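Local coordinates for coat protein (Sulfolobus turreted icosahedral virus, PDB 2BBD) that builds the icosahedral capsid of a virus that infects archaea, probably as a double jelly-roll coat protein related to those of bacterial and eukaryotic viruses, at residues Val35-Ser40 with Ala148-Thr153; Pro95-Pro100 with Asn111-Trp116; Pro207-Lys212 with Tyr309-Leu314; Val216-Ser221 with Asp303-Leu308; Asp282-His287 with Pro315-Leu320. All coordinates share one frame; numbering follows the deposited sequence.

Contact 1: Val35-Ser40 with Ala148-Thr153; sequences VQLIGS and ASFYIT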
# COMPACT_ATOMS: atom_id res chain seq x y z
N VAL A 35 0.29 9.07 -8.41
CA VAL A 35 0.66 8.41 -9.65
C VAL A 35 -0.63 8.07 -10.40
O VAL A 35 -1.55 7.47 -9.82
CB VAL A 35 1.44 7.09 -9.39
CG1 VAL A 35 1.71 6.38 -10.70
CG2 VAL A 35 2.76 7.38 -8.67
N GLN A 36 -0.71 8.47 -11.66
CA GLN A 36 -1.88 8.15 -12.48
C GLN A 36 -1.42 7.51 -13.79
O GLN A 36 -0.61 8.09 -14.53
CB GLN A 36 -2.70 9.41 -12.80
CG GLN A 36 -3.17 10.19 -11.58
CD GLN A 36 -3.81 11.51 -11.96
OE1 GLN A 36 -5.03 11.61 -12.14
NE2 GLN A 36 -2.99 12.55 -12.09
N LEU A 37 -1.93 6.31 -14.05
CA LEU A 37 -1.62 5.59 -15.27
C LEU A 37 -2.83 5.91 -16.14
O LEU A 37 -3.94 5.46 -15.87
CB LEU A 37 -1.52 4.08 -15.01
CG LEU A 37 -1.32 3.19 -16.24
CD1 LEU A 37 -0.02 3.58 -16.93
CD2 LEU A 37 -1.29 1.70 -15.83
N ILE A 38 -2.61 6.72 -17.17
CA ILE A 38 -3.69 7.18 -18.03
C ILE A 38 -3.41 6.94 -19.51
O ILE A 38 -2.32 7.23 -20.01
CB ILE A 38 -3.91 8.69 -17.81
CG1 ILE A 38 -4.13 8.96 -16.31
CG2 ILE A 38 -5.08 9.19 -18.66
CD1 ILE A 38 -4.15 10.43 -15.94
N GLY A 39 -4.42 6.42 -20.21
CA GLY A 39 -4.29 6.15 -21.63
C GLY A 39 -5.44 5.28 -22.11
O GLY A 39 -6.60 5.56 -21.82
N SER A 40 -5.11 4.22 -22.84
CA SER A 40 -6.14 3.33 -23.35
C SER A 40 -5.64 1.91 -23.47
O SER A 40 -4.44 1.64 -23.38
CB SER A 40 -6.61 3.79 -24.73
OG SER A 40 -5.61 3.54 -25.70
N ALA A 148 -0.53 3.93 -22.82
CA ALA A 148 -0.64 4.90 -21.74
C ALA A 148 0.70 5.37 -21.16
O ALA A 148 1.77 4.85 -21.51
CB ALA A 148 -1.52 4.30 -20.62
N SER A 149 0.62 6.33 -20.24
CA SER A 149 1.78 6.89 -19.57
C SER A 149 1.46 7.19 -18.10
O SER A 149 0.29 7.38 -17.73
CB SER A 149 2.21 8.21 -20.24
OG SER A 149 2.65 8.02 -21.57
N PHE A 150 2.50 7.25 -17.28
CA PHE A 150 2.36 7.57 -15.88
C PHE A 150 2.58 9.05 -15.68
O PHE A 150 3.57 9.61 -16.16
CB PHE A 150 3.40 6.84 -15.03
CG PHE A 150 3.20 5.37 -14.94
CD1 PHE A 150 3.91 4.50 -15.75
CD2 PHE A 150 2.31 4.83 -14.00
CE1 PHE A 150 3.75 3.11 -15.63
CE2 PHE A 150 2.14 3.46 -13.87
CZ PHE A 150 2.87 2.60 -14.69
N TYR A 151 1.64 9.67 -14.96
CA TYR A 151 1.70 11.09 -14.62
C TYR A 151 1.97 11.17 -13.12
O TYR A 151 1.30 10.52 -12.31
CB TYR A 151 0.37 11.78 -14.95
CG TYR A 151 0.08 11.77 -16.43
CD1 TYR A 151 -0.29 10.60 -17.07
CD2 TYR A 151 0.21 12.94 -17.19
CE1 TYR A 151 -0.52 10.57 -18.44
CE2 TYR A 151 -0.01 12.93 -18.57
CZ TYR A 151 -0.38 11.74 -19.18
OH TYR A 151 -0.59 11.70 -20.54
N ILE A 152 2.97 11.98 -12.76
CA ILE A 152 3.37 12.13 -11.37
C ILE A 152 2.94 13.48 -10.81
O ILE A 152 3.22 14.53 -11.40
CB ILE A 152 4.89 12.01 -11.24
CG1 ILE A 152 5.37 10.72 -11.90
CG2 ILE A 152 5.29 12.09 -9.77
CD1 ILE A 152 4.75 9.43 -11.34
N THR A 153 2.26 13.47 -9.67
CA THR A 153 1.82 14.72 -9.05
C THR A 153 2.30 14.77 -7.60
O THR A 153 2.09 13.85 -6.83
CB THR A 153 0.31 14.86 -9.11
OG1 THR A 153 -0.11 14.87 -10.48
CG2 THR A 153 -0.12 16.15 -8.46
O HOH W 1 -0.66 12.40 -11.10
O HOH W 2 -1.78 9.10 -21.83
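Tyr151 O is gripped by two donors: Gln36 N, 2.9 Å away, and a water that also joins Gln36 NE2 and Thr153 OG1, the latter already hydrogen-bonded to Thr7. Tyr151 N returns to Gln36 O at 2.8 Å and closes the ring of this antiparallel hydrogen-bonded pair. One such pair further along, Ile38 N meets Ser149 O at 3.0 Å, while Ser149 N bonds back to Ile38 O. A second water donates to Ile38 O and lies at the edge of the Tyr151 ring, linked to Tyr151 OH. On this same face Ile38 crosses the tyrosine at about a right angle, its CB 3.9 Å from Tyr151 CE1. On the opposite face the contacts between the strands are apolar. With CG of Leu37 anti to the backbone N (chi1 175°), CD1 sits over the centre of the Phe150 ring, 3.7 Å from the centroid in a CH-pi contact. Val35 forks beside it: CG1 touches Phe150 CD2 at 3.7 Å, and CG2 runs alongside Ile152 CD1. Where the strand turns its corner, Ala148 CB packs 3.5 Å from Gly39 CA. The pair is thus two-faced, with Val35 and Phe150 turned inward onto strand 131-137 of the facing sheet and the watered Gln36-Tyr151 face outward, as expected of a jelly-roll wall.

Contact 2: Pro95-Pro100 with Asn111-Trp116; sequences PAYPAP and NLNVMW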
# COMPACT_ATOMS: atom_id res chain seq x y z
N PRO A 95 -10.07 6.28 -8.80
CA PRO A 95 -10.13 6.04 -10.25
C PRO A 95 -9.45 4.73 -10.63
O PRO A 95 -8.26 4.53 -10.38
CB PRO A 95 -9.41 7.26 -10.83
CG PRO A 95 -9.74 8.35 -9.82
CD PRO A 95 -9.54 7.62 -8.50
N ALA A 96 -10.22 3.82 -11.21
CA ALA A 96 -9.70 2.52 -11.62
C ALA A 96 -10.37 2.07 -12.91
O ALA A 96 -11.04 1.05 -12.94
CB ALA A 96 -9.92 1.48 -10.51
N TYR A 97 -10.19 2.83 -13.98
CA TYR A 97 -10.78 2.48 -15.26
C TYR A 97 -9.75 1.77 -16.13
O TYR A 97 -8.56 2.14 -16.13
CB TYR A 97 -11.28 3.74 -15.97
CG TYR A 97 -12.28 4.56 -15.17
CD1 TYR A 97 -11.85 5.49 -14.22
CD2 TYR A 97 -13.65 4.40 -15.38
CE1 TYR A 97 -12.78 6.25 -13.50
CE2 TYR A 97 -14.58 5.15 -14.66
CZ TYR A 97 -14.14 6.08 -13.72
OH TYR A 97 -15.06 6.81 -13.01
N PRO A 98 -10.17 0.72 -16.85
CA PRO A 98 -11.54 0.19 -16.87
C PRO A 98 -11.77 -0.82 -15.75
O PRO A 98 -10.83 -1.45 -15.26
CB PRO A 98 -11.63 -0.45 -18.25
CG PRO A 98 -10.27 -1.05 -18.39
CD PRO A 98 -9.36 0.08 -17.90
N ALA A 99 -13.03 -0.98 -15.34
CA ALA A 99 -13.38 -1.93 -14.30
C ALA A 99 -13.09 -3.34 -14.79
O ALA A 99 -13.15 -3.63 -15.98
CB ALA A 99 -14.87 -1.81 -13.93
N PRO A 100 -12.76 -4.25 -13.86
CA PRO A 100 -12.47 -5.64 -14.19
C PRO A 100 -13.65 -6.22 -14.98
O PRO A 100 -14.78 -5.85 -14.75
CB PRO A 100 -12.34 -6.31 -12.82
CG PRO A 100 -11.99 -5.19 -11.90
CD PRO A 100 -12.81 -4.06 -12.40
N ASN A 111 -11.01 3.32 -22.28
CA ASN A 111 -10.20 4.29 -21.55
C ASN A 111 -9.54 3.67 -20.32
O ASN A 111 -10.15 2.87 -19.61
CB ASN A 111 -11.05 5.48 -21.11
CG ASN A 111 -11.83 6.10 -22.25
OD1 ASN A 111 -11.27 6.35 -23.32
ND2 ASN A 111 -13.12 6.36 -22.03
N LEU A 112 -8.29 4.05 -20.08
CA LEU A 112 -7.54 3.57 -18.93
C LEU A 112 -7.20 4.75 -18.01
O LEU A 112 -6.67 5.77 -18.46
CB LEU A 112 -6.25 2.88 -19.40
CG LEU A 112 -5.20 2.47 -18.37
CD1 LEU A 112 -5.70 1.33 -17.47
CD2 LEU A 112 -3.97 2.03 -19.13
N ASN A 113 -7.52 4.60 -16.72
CA ASN A 113 -7.25 5.64 -15.72
C ASN A 113 -7.22 5.00 -14.34
O ASN A 113 -8.26 4.74 -13.73
CB ASN A 113 -8.31 6.74 -15.78
CG ASN A 113 -8.11 7.81 -14.70
OD1 ASN A 113 -7.05 7.89 -14.07
ND2 ASN A 113 -9.12 8.64 -14.49
N VAL A 114 -6.00 4.73 -13.87
CA VAL A 114 -5.74 4.11 -12.59
C VAL A 114 -4.91 5.05 -11.71
O VAL A 114 -3.93 5.65 -12.17
CB VAL A 114 -4.97 2.79 -12.77
CG1 VAL A 114 -4.90 2.02 -11.44
CG2 VAL A 114 -5.63 1.94 -13.86
N MSE A 115 -5.30 5.17 -10.45
CA MSE A 115 -4.59 6.05 -9.53
C MSE A 115 -4.08 5.37 -8.26
O MSE A 115 -4.71 4.43 -7.75
CB MSE A 115 -5.48 7.22 -9.14
CG MSE A 115 -4.76 8.30 -8.35
SE MSE A 115 -5.94 9.69 -7.74
CE MSE A 115 -6.01 10.78 -9.34
N TRP A 116 -2.93 5.85 -7.78
CA TRP A 116 -2.31 5.37 -6.55
C TRP A 116 -1.70 6.59 -5.88
O TRP A 116 -1.23 7.50 -6.56
CB TRP A 116 -1.16 4.41 -6.82
CG TRP A 116 -1.50 3.12 -7.47
CD1 TRP A 116 -1.74 1.93 -6.85
CD2 TRP A 116 -1.47 2.85 -8.88
NE1 TRP A 116 -1.86 0.93 -7.79
CE2 TRP A 116 -1.69 1.47 -9.04
CE3 TRP A 116 -1.28 3.64 -10.02
CZ2 TRP A 116 -1.71 0.85 -10.29
CZ3 TRP A 116 -1.31 3.02 -11.27
CH2 TRP A 116 -1.52 1.64 -11.39
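Tyr97 and Asn113 exchange both of their backbone bonds, Tyr97 N to Asn113 O at 2.7 Å and Asn113 N to Tyr97 O at 2.7 Å. Their side chains lie side by side and point the same way; CD1 of Tyr97 comes 4.1 Å from Asn113 CB, and ring and amide planes are only 20° apart. Asn113 CG is anti to its backbone N (chi1 177°), and the amide it carries brings ND2 to 3.9 Å from Pro95 CB. The pairing then slips by one residue: Ala96 and Tyr97 both face Asn113, a classic beta bulge, and beyond it Met115 N, in a residue deposited as selenomethionine, bonds to Pro95 O at 3.0 Å. The bulge lies where the short strand 96-97 pairs with the long strand 108-123 at the margin of a five-stranded antiparallel sheet. At the other end a cis peptide before Pro98 turns the chain, and Pro98 CD rests 3.9 Å from Leu112 CD1, which also reaches Tyr97 O at 3.3 Å. Behind this shell, Tyr58 packs on Ala96 and Val114, while Ile41 and Leu51 back Pro98. Val114 CG1 lies over the rim of the Trp116 indole, whose NE1 is bonded to Gly79 O.

Contact 3: Pro207-Lys212 with Tyr309-Leu314; sequences PGQIYK and YVSYVL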
# COMPACT_ATOMS: atom_id res chain seq x y z
N PRO A 207 9.56 -5.95 14.75
CA PRO A 207 9.59 -4.77 15.62
C PRO A 207 10.38 -3.67 14.91
O PRO A 207 10.90 -3.89 13.81
CB PRO A 207 10.30 -5.30 16.86
CG PRO A 207 11.32 -6.22 16.26
CD PRO A 207 10.51 -6.97 15.21
N GLY A 208 10.47 -2.50 15.52
CA GLY A 208 11.21 -1.41 14.92
C GLY A 208 10.33 -0.43 14.17
O GLY A 208 10.82 0.48 13.49
N GLN A 209 9.02 -0.61 14.28
CA GLN A 209 8.09 0.28 13.61
C GLN A 209 6.77 0.34 14.38
O GLN A 209 6.53 -0.48 15.27
CB GLN A 209 7.83 -0.19 12.17
CG GLN A 209 7.22 -1.58 12.07
CD GLN A 209 7.11 -2.09 10.63
OE1 GLN A 209 6.06 -1.99 10.00
NE2 GLN A 209 8.21 -2.64 10.11
N ILE A 210 5.94 1.31 14.03
CA ILE A 210 4.65 1.49 14.66
C ILE A 210 3.60 1.12 13.60
O ILE A 210 3.55 1.73 12.54
CB ILE A 210 4.48 2.96 15.11
CG1 ILE A 210 5.59 3.31 16.11
CG2 ILE A 210 3.12 3.18 15.73
CD1 ILE A 210 5.75 4.79 16.39
N TYR A 211 2.79 0.10 13.90
CA TYR A 211 1.76 -0.39 12.99
C TYR A 211 0.44 0.35 13.11
O TYR A 211 -0.17 0.41 14.18
CB TYR A 211 1.53 -1.89 13.22
CG TYR A 211 2.70 -2.75 12.82
CD1 TYR A 211 2.70 -3.46 11.62
CD2 TYR A 211 3.84 -2.83 13.63
CE1 TYR A 211 3.79 -4.23 11.24
CE2 TYR A 211 4.93 -3.60 13.25
CZ TYR A 211 4.90 -4.29 12.06
OH TYR A 211 6.00 -5.02 11.67
N LYS A 212 -0.01 0.92 12.00
CA LYS A 212 -1.27 1.64 12.01
C LYS A 212 -2.38 0.71 11.50
O LYS A 212 -3.38 0.50 12.17
CB LYS A 212 -1.17 2.89 11.13
CG LYS A 212 -2.45 3.69 11.06
CD LYS A 212 -2.27 4.96 10.23
CE LYS A 212 -3.59 5.70 10.08
NZ LYS A 212 -3.49 6.83 9.10
N TYR A 309 1.52 -3.70 5.12
CA TYR A 309 1.58 -2.97 6.38
C TYR A 309 1.71 -1.46 6.27
O TYR A 309 2.69 -0.93 5.74
CB TYR A 309 2.76 -3.48 7.20
CG TYR A 309 2.59 -4.89 7.67
CD1 TYR A 309 1.69 -5.21 8.68
CD2 TYR A 309 3.35 -5.92 7.12
CE1 TYR A 309 1.56 -6.51 9.14
CE2 TYR A 309 3.24 -7.21 7.57
CZ TYR A 309 2.35 -7.50 8.58
OH TYR A 309 2.25 -8.79 9.03
N VAL A 310 0.70 -0.75 6.76
CA VAL A 310 0.77 0.69 6.74
C VAL A 310 1.34 1.06 8.11
O VAL A 310 0.60 1.18 9.08
CB VAL A 310 -0.61 1.33 6.54
CG1 VAL A 310 -0.48 2.83 6.59
CG2 VAL A 310 -1.19 0.90 5.19
N SER A 311 2.66 1.22 8.16
CA SER A 311 3.36 1.56 9.39
C SER A 311 4.23 2.82 9.23
O SER A 311 4.39 3.34 8.12
CB SER A 311 4.27 0.40 9.81
OG SER A 311 3.53 -0.80 10.01
N TYR A 312 4.78 3.30 10.34
CA TYR A 312 5.66 4.46 10.34
C TYR A 312 6.72 4.32 11.43
O TYR A 312 6.59 3.50 12.34
CB TYR A 312 4.89 5.76 10.53
CG TYR A 312 4.03 5.83 11.77
CD1 TYR A 312 2.73 5.32 11.77
CD2 TYR A 312 4.51 6.42 12.94
CE1 TYR A 312 1.93 5.39 12.89
CE2 TYR A 312 3.71 6.50 14.08
CZ TYR A 312 2.43 5.98 14.05
OH TYR A 312 1.63 6.03 15.17
N VAL A 313 7.78 5.11 11.31
CA VAL A 313 8.88 5.07 12.26
C VAL A 313 9.29 6.48 12.61
O VAL A 313 9.24 7.38 11.77
CB VAL A 313 10.11 4.35 11.66
CG1 VAL A 313 11.30 4.46 12.61
CG2 VAL A 313 9.80 2.90 11.38
N LEU A 314 9.68 6.68 13.87
CA LEU A 314 10.14 7.98 14.33
C LEU A 314 11.66 7.88 14.38
O LEU A 314 12.21 7.16 15.21
CB LEU A 314 9.62 8.29 15.73
CG LEU A 314 8.11 8.20 15.96
CD1 LEU A 314 7.80 8.82 17.31
CD2 LEU A 314 7.36 8.93 14.86
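Ser311 OG donates to Gln209 OE1 at 2.8 Å, using an in-plane lone pair of the amide oxygen. Both oxygens lie over the Tyr211 ring, Gln209 OE1 toward its rim and Ser311 OG 3.2 Å from Tyr211 CD1. Backbone bonds knit the strands: Ile210 N to Tyr312 O at 2.8 Å, the return bond from Tyr312 N, and Lys212 N to Val310 O at 3.0 Å. Tyr312 CG sits between its own backbone N and carbonyl carbon (chi1 56°). One face of the Tyr312 ring lies against Ile210, whose CB is 3.9 Å from the ring centroid, and the phenol bonds to Asp282. Tyr211 turns its edge to the face of Tyr309 in an offset edge-to-face pair, CE1 of Tyr211 being 3.5 Å from Tyr309 CD1 and the planes 85° apart. Strands distant in sequence yet adjacent in the sheet, flanked by 182-193 and 270-284, match the B-I-D-G order of a jelly roll.

Contact 4: Val216-Ser221 with Asp303-Leu308; sequences VYVINS and DNVYSL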
# COMPACT_ATOMS: atom_id res chain seq x y z
N VAL A 216 -4.90 -7.23 4.35
CA VAL A 216 -4.63 -8.62 4.06
C VAL A 216 -5.55 -9.11 2.96
O VAL A 216 -6.75 -8.88 3.00
CB VAL A 216 -4.88 -9.53 5.29
CG1 VAL A 216 -4.57 -10.99 4.92
CG2 VAL A 216 -4.04 -9.06 6.47
N TYR A 217 -4.96 -9.76 1.96
CA TYR A 217 -5.76 -10.34 0.89
C TYR A 217 -5.17 -11.69 0.56
O TYR A 217 -3.97 -11.92 0.72
CB TYR A 217 -5.85 -9.44 -0.34
CG TYR A 217 -4.54 -9.06 -0.99
CD1 TYR A 217 -3.76 -8.02 -0.47
CD2 TYR A 217 -4.10 -9.70 -2.14
CE1 TYR A 217 -2.59 -7.62 -1.10
CE2 TYR A 217 -2.92 -9.31 -2.79
CZ TYR A 217 -2.17 -8.26 -2.26
OH TYR A 217 -1.01 -7.85 -2.89
N VAL A 218 -6.03 -12.59 0.11
CA VAL A 218 -5.63 -13.96 -0.19
C VAL A 218 -5.91 -14.37 -1.63
O VAL A 218 -6.95 -14.04 -2.19
CB VAL A 218 -6.35 -14.91 0.79
CG1 VAL A 218 -5.88 -16.31 0.60
CG2 VAL A 218 -6.09 -14.46 2.22
N ILE A 219 -4.98 -15.09 -2.23
CA ILE A 219 -5.12 -15.53 -3.61
C ILE A 219 -5.33 -17.03 -3.73
O ILE A 219 -4.54 -17.83 -3.22
CB ILE A 219 -3.87 -15.16 -4.45
CG1 ILE A 219 -3.63 -13.65 -4.42
CG2 ILE A 219 -4.06 -15.64 -5.88
CD1 ILE A 219 -4.76 -12.80 -4.97
N ASN A 220 -6.40 -17.40 -4.42
CA ASN A 220 -6.75 -18.80 -4.67
C ASN A 220 -6.23 -19.09 -6.09
O ASN A 220 -6.44 -18.30 -7.01
CB ASN A 220 -8.28 -18.94 -4.59
CG ASN A 220 -8.77 -20.34 -4.92
OD1 ASN A 220 -8.68 -20.80 -6.06
ND2 ASN A 220 -9.31 -21.03 -3.91
N SER A 221 -5.55 -20.23 -6.26
CA SER A 221 -4.97 -20.60 -7.56
C SER A 221 -5.98 -20.75 -8.70
O SER A 221 -5.60 -20.75 -9.87
CB SER A 221 -4.16 -21.89 -7.44
OG SER A 221 -5.01 -23.02 -7.30
N ASP A 303 -3.90 -21.21 0.14
CA ASP A 303 -3.66 -20.05 -0.71
C ASP A 303 -2.39 -19.31 -0.36
O ASP A 303 -1.69 -19.64 0.60
CB ASP A 303 -4.80 -19.03 -0.59
CG ASP A 303 -6.18 -19.64 -0.77
OD1 ASP A 303 -6.35 -20.50 -1.66
OD2 ASP A 303 -7.10 -19.23 -0.03
N ASN A 304 -2.10 -18.29 -1.16
CA ASN A 304 -0.95 -17.45 -0.90
C ASN A 304 -1.53 -16.20 -0.25
O ASN A 304 -2.57 -15.69 -0.69
CB ASN A 304 -0.22 -17.15 -2.20
CG ASN A 304 0.51 -18.38 -2.75
OD1 ASN A 304 1.00 -19.21 -1.98
ND2 ASN A 304 0.58 -18.50 -4.06
N VAL A 305 -0.89 -15.75 0.81
CA VAL A 305 -1.35 -14.59 1.56
C VAL A 305 -0.46 -13.36 1.39
O VAL A 305 0.77 -13.46 1.38
CB VAL A 305 -1.44 -14.92 3.07
CG1 VAL A 305 -2.05 -13.75 3.84
CG2 VAL A 305 -2.26 -16.22 3.27
N TYR A 306 -1.09 -12.20 1.28
CA TYR A 306 -0.37 -10.95 1.13
C TYR A 306 -0.76 -9.95 2.19
O TYR A 306 -1.94 -9.66 2.38
CB TYR A 306 -0.63 -10.38 -0.26
CG TYR A 306 -0.10 -11.30 -1.32
CD1 TYR A 306 1.26 -11.30 -1.64
CD2 TYR A 306 -0.93 -12.23 -1.94
CE1 TYR A 306 1.76 -12.20 -2.56
CE2 TYR A 306 -0.44 -13.13 -2.84
CZ TYR A 306 0.91 -13.12 -3.16
OH TYR A 306 1.40 -14.04 -4.05
N SER A 307 0.25 -9.44 2.88
CA SER A 307 0.03 -8.47 3.94
C SER A 307 0.73 -7.14 3.65
O SER A 307 1.97 -7.08 3.58
CB SER A 307 0.53 -9.05 5.26
OG SER A 307 0.41 -8.10 6.30
N LEU A 308 -0.06 -6.09 3.47
CA LEU A 308 0.48 -4.76 3.22
C LEU A 308 0.37 -3.97 4.52
O LEU A 308 -0.74 -3.62 4.96
CB LEU A 308 -0.30 -4.08 2.09
CG LEU A 308 0.28 -2.76 1.55
CD1 LEU A 308 -0.37 -2.43 0.21
CD2 LEU A 308 0.04 -1.64 2.54
O HOH W 3 -5.62 -22.02 -4.13
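Tyr217 lays one face of its ring on Tyr306 CB. Beyond its own CB, CG is set between the backbone N and the carbonyl carbon (chi1 58°). The ring lies against the partner residue: Tyr217 CD1 comes 3.8 Å from Tyr306 O, CE1 meets Tyr306 CB at 3.5 Å, and on the other side CE2 approaches Tyr306 CD2 at 3.6 Å. Tyr217 CZ is nearer still, 3.3 Å from Tyr306 CB. The two rings are near parallel, 22° apart, but slid so far that they barely overlap; what covers the Tyr217 face is Tyr306 CB, in a CH-pi contact. The tip, OH, bonds to Glu187 and weakly to Ser78. The same residues form a hydrogen-bonded antiparallel pair, Tyr306 N to Tyr217 O at 2.9 Å, within the sheet that sets strands 210-219 and 303-313 side by side, as in a jelly roll. Ile219 continues this face, with CG1 at the edge of the Tyr306 ring and Ile219 N bonded to Asn304 O at 2.9 Å. On the other face, Val216 CG1 packs on Val305 CG1 at 3.9 Å. Near Ser221 a water accepts from its N and donates to Asp303 OD1 at 3.0 Å; Asp303 OD2 lies close to Asp229, which might raise the proton affinity of either carboxylate.

Contact 5: Asp282-His287 with Pro315-Leu320; sequences DLDLTH and PYYDQL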
# COMPACT_ATOMS: atom_id res chain seq x y z
N ASP A 282 -2.10 3.22 17.99
CA ASP A 282 -1.48 2.29 17.05
C ASP A 282 -0.59 1.32 17.80
O ASP A 282 -0.19 1.57 18.93
CB ASP A 282 -0.64 3.03 16.01
CG ASP A 282 -1.45 4.03 15.21
OD1 ASP A 282 -2.58 3.71 14.81
OD2 ASP A 282 -0.93 5.14 14.98
N LEU A 283 -0.28 0.21 17.14
CA LEU A 283 0.56 -0.82 17.73
C LEU A 283 2.03 -0.42 17.61
O LEU A 283 2.64 -0.57 16.54
CB LEU A 283 0.32 -2.15 17.03
CG LEU A 283 1.04 -3.36 17.61
CD1 LEU A 283 0.62 -3.53 19.07
CD2 LEU A 283 0.69 -4.61 16.81
N ASP A 284 2.60 0.08 18.70
CA ASP A 284 3.99 0.53 18.70
C ASP A 284 4.97 -0.57 19.08
O ASP A 284 5.09 -0.93 20.25
CB ASP A 284 4.14 1.72 19.65
CG ASP A 284 5.58 2.19 19.78
OD1 ASP A 284 6.47 1.64 19.10
OD2 ASP A 284 5.82 3.13 20.57
N LEU A 285 5.69 -1.08 18.09
CA LEU A 285 6.65 -2.13 18.34
C LEU A 285 8.08 -1.63 18.14
O LEU A 285 8.99 -2.43 17.89
CB LEU A 285 6.38 -3.32 17.41
CG LEU A 285 5.00 -3.96 17.50
CD1 LEU A 285 5.01 -5.23 16.66
CD2 LEU A 285 4.63 -4.29 18.95
N THR A 286 8.28 -0.32 18.25
CA THR A 286 9.60 0.27 18.06
C THR A 286 10.73 -0.45 18.80
O THR A 286 11.78 -0.70 18.23
CB THR A 286 9.62 1.76 18.48
OG1 THR A 286 8.61 2.47 17.76
CG2 THR A 286 10.97 2.38 18.16
N HIS A 287 10.51 -0.77 20.07
CA HIS A 287 11.54 -1.46 20.84
C HIS A 287 11.11 -2.84 21.33
O HIS A 287 11.71 -3.41 22.24
CB HIS A 287 11.97 -0.59 22.03
CG HIS A 287 12.69 0.66 21.64
ND1 HIS A 287 13.88 0.65 20.94
CD2 HIS A 287 12.40 1.97 21.86
CE1 HIS A 287 14.29 1.89 20.75
NE2 HIS A 287 13.42 2.71 21.30
N PRO A 315 12.35 8.59 13.48
CA PRO A 315 13.82 8.54 13.46
C PRO A 315 14.47 8.99 14.77
O PRO A 315 15.59 8.59 15.07
CB PRO A 315 14.18 9.42 12.27
CG PRO A 315 13.07 10.42 12.25
CD PRO A 315 11.84 9.57 12.50
N TYR A 316 13.76 9.79 15.55
CA TYR A 316 14.27 10.29 16.82
C TYR A 316 13.33 9.89 17.96
O TYR A 316 13.11 10.64 18.91
CB TYR A 316 14.39 11.82 16.77
CG TYR A 316 15.22 12.30 15.60
CD1 TYR A 316 14.64 13.04 14.57
CD2 TYR A 316 16.56 11.96 15.50
CE1 TYR A 316 15.39 13.43 13.46
CE2 TYR A 316 17.32 12.34 14.39
CZ TYR A 316 16.73 13.07 13.38
OH TYR A 316 17.48 13.43 12.28
N TYR A 317 12.76 8.69 17.83
CA TYR A 317 11.83 8.12 18.80
C TYR A 317 12.24 8.40 20.25
O TYR A 317 11.51 9.04 21.00
CB TYR A 317 11.74 6.61 18.59
CG TYR A 317 10.70 5.92 19.45
CD1 TYR A 317 9.36 5.90 19.08
CD2 TYR A 317 11.07 5.29 20.64
CE1 TYR A 317 8.41 5.26 19.87
CE2 TYR A 317 10.12 4.65 21.44
CZ TYR A 317 8.80 4.64 21.04
OH TYR A 317 7.85 4.01 21.81
N ASP A 318 13.42 7.91 20.62
CA ASP A 318 13.95 8.08 21.97
C ASP A 318 13.92 9.52 22.46
O ASP A 318 13.29 9.81 23.48
CB ASP A 318 15.37 7.51 22.03
CG ASP A 318 15.40 6.01 21.84
OD1 ASP A 318 16.48 5.46 21.54
OD2 ASP A 318 14.33 5.38 21.99
N GLN A 319 14.60 10.42 21.75
CA GLN A 319 14.61 11.83 22.14
C GLN A 319 13.20 12.32 22.47
O GLN A 319 12.99 12.94 23.52
CB GLN A 319 15.20 12.69 21.02
CG GLN A 319 16.69 12.52 20.81
CD GLN A 319 17.29 13.60 19.92
OE1 GLN A 319 17.02 13.65 18.72
NE2 GLN A 319 18.09 14.47 20.51
N LEU A 320 12.24 12.06 21.59
CA LEU A 320 10.86 12.49 21.81
C LEU A 320 10.26 11.89 23.08
O LEU A 320 9.37 12.49 23.69
CB LEU A 320 9.99 12.11 20.62
CG LEU A 320 10.19 12.91 19.33
CD1 LEU A 320 9.45 12.23 18.19
CD2 LEU A 320 9.70 14.34 19.52
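Asp284 and Tyr317 meet tip to tip, the phenol OH donating a short 2.5 Å bond to the syn lone pair of Asp284 OD2, with carboxylate and ring planes 77° apart. The other oxygen, OD1, is held within its own segment by two donors, Thr286 N at 2.8 Å in an Asx turn and Thr286 OG1 at 2.7 Å, which limits the rotation of the carboxylate that Tyr317 meets. A second polar link is His287 NE2 to Asp318 OD2, 2.9 Å, again on a syn lone pair. Among the nonpolar contacts, Thr286 CG2 lies over the centre of the Tyr317 ring, 3.8 Å from the centroid. His287 slides past that ring in the opposite direction, its CD2 3.5 Å from Tyr317 CE2 at an oblique tilt. Tyr317 CG is anti to its backbone N (chi1 -175°). The contact lies at the surface, joining the end of strand 270-284 and the turn that follows it to the first turn of helix 317-321, which follows strand 303-313; Tyr316, at the helix N-cap position, reaches Asp173 on a separate loop.

In the fold
The contacts fall into two sheet systems, consistent with two jelly rolls in sequence. Contacts 1 and 2, centres 10 Å apart, share the five-stranded antiparallel sheet of the first, where strands 29-43 and 108-123 are neighbours; contact 2 is nested in the chain loop that contact 1 closes. Contacts 3 and 4 come later and occupy two ends of one strand pair, 210-219 with 303-313, centres 21 Å apart, contact 4 nested within contact 3. Contact 5 interleaves with both along the chain and touches contact 3, centres 9 Å apart, where strand 270-284 adjoins 210-219. Contacts 1 and 3, centres 29 Å apart on opposite sides of the chain's centre, show the same strand pairing used twice, consistent with a double jelly-roll capsid protein.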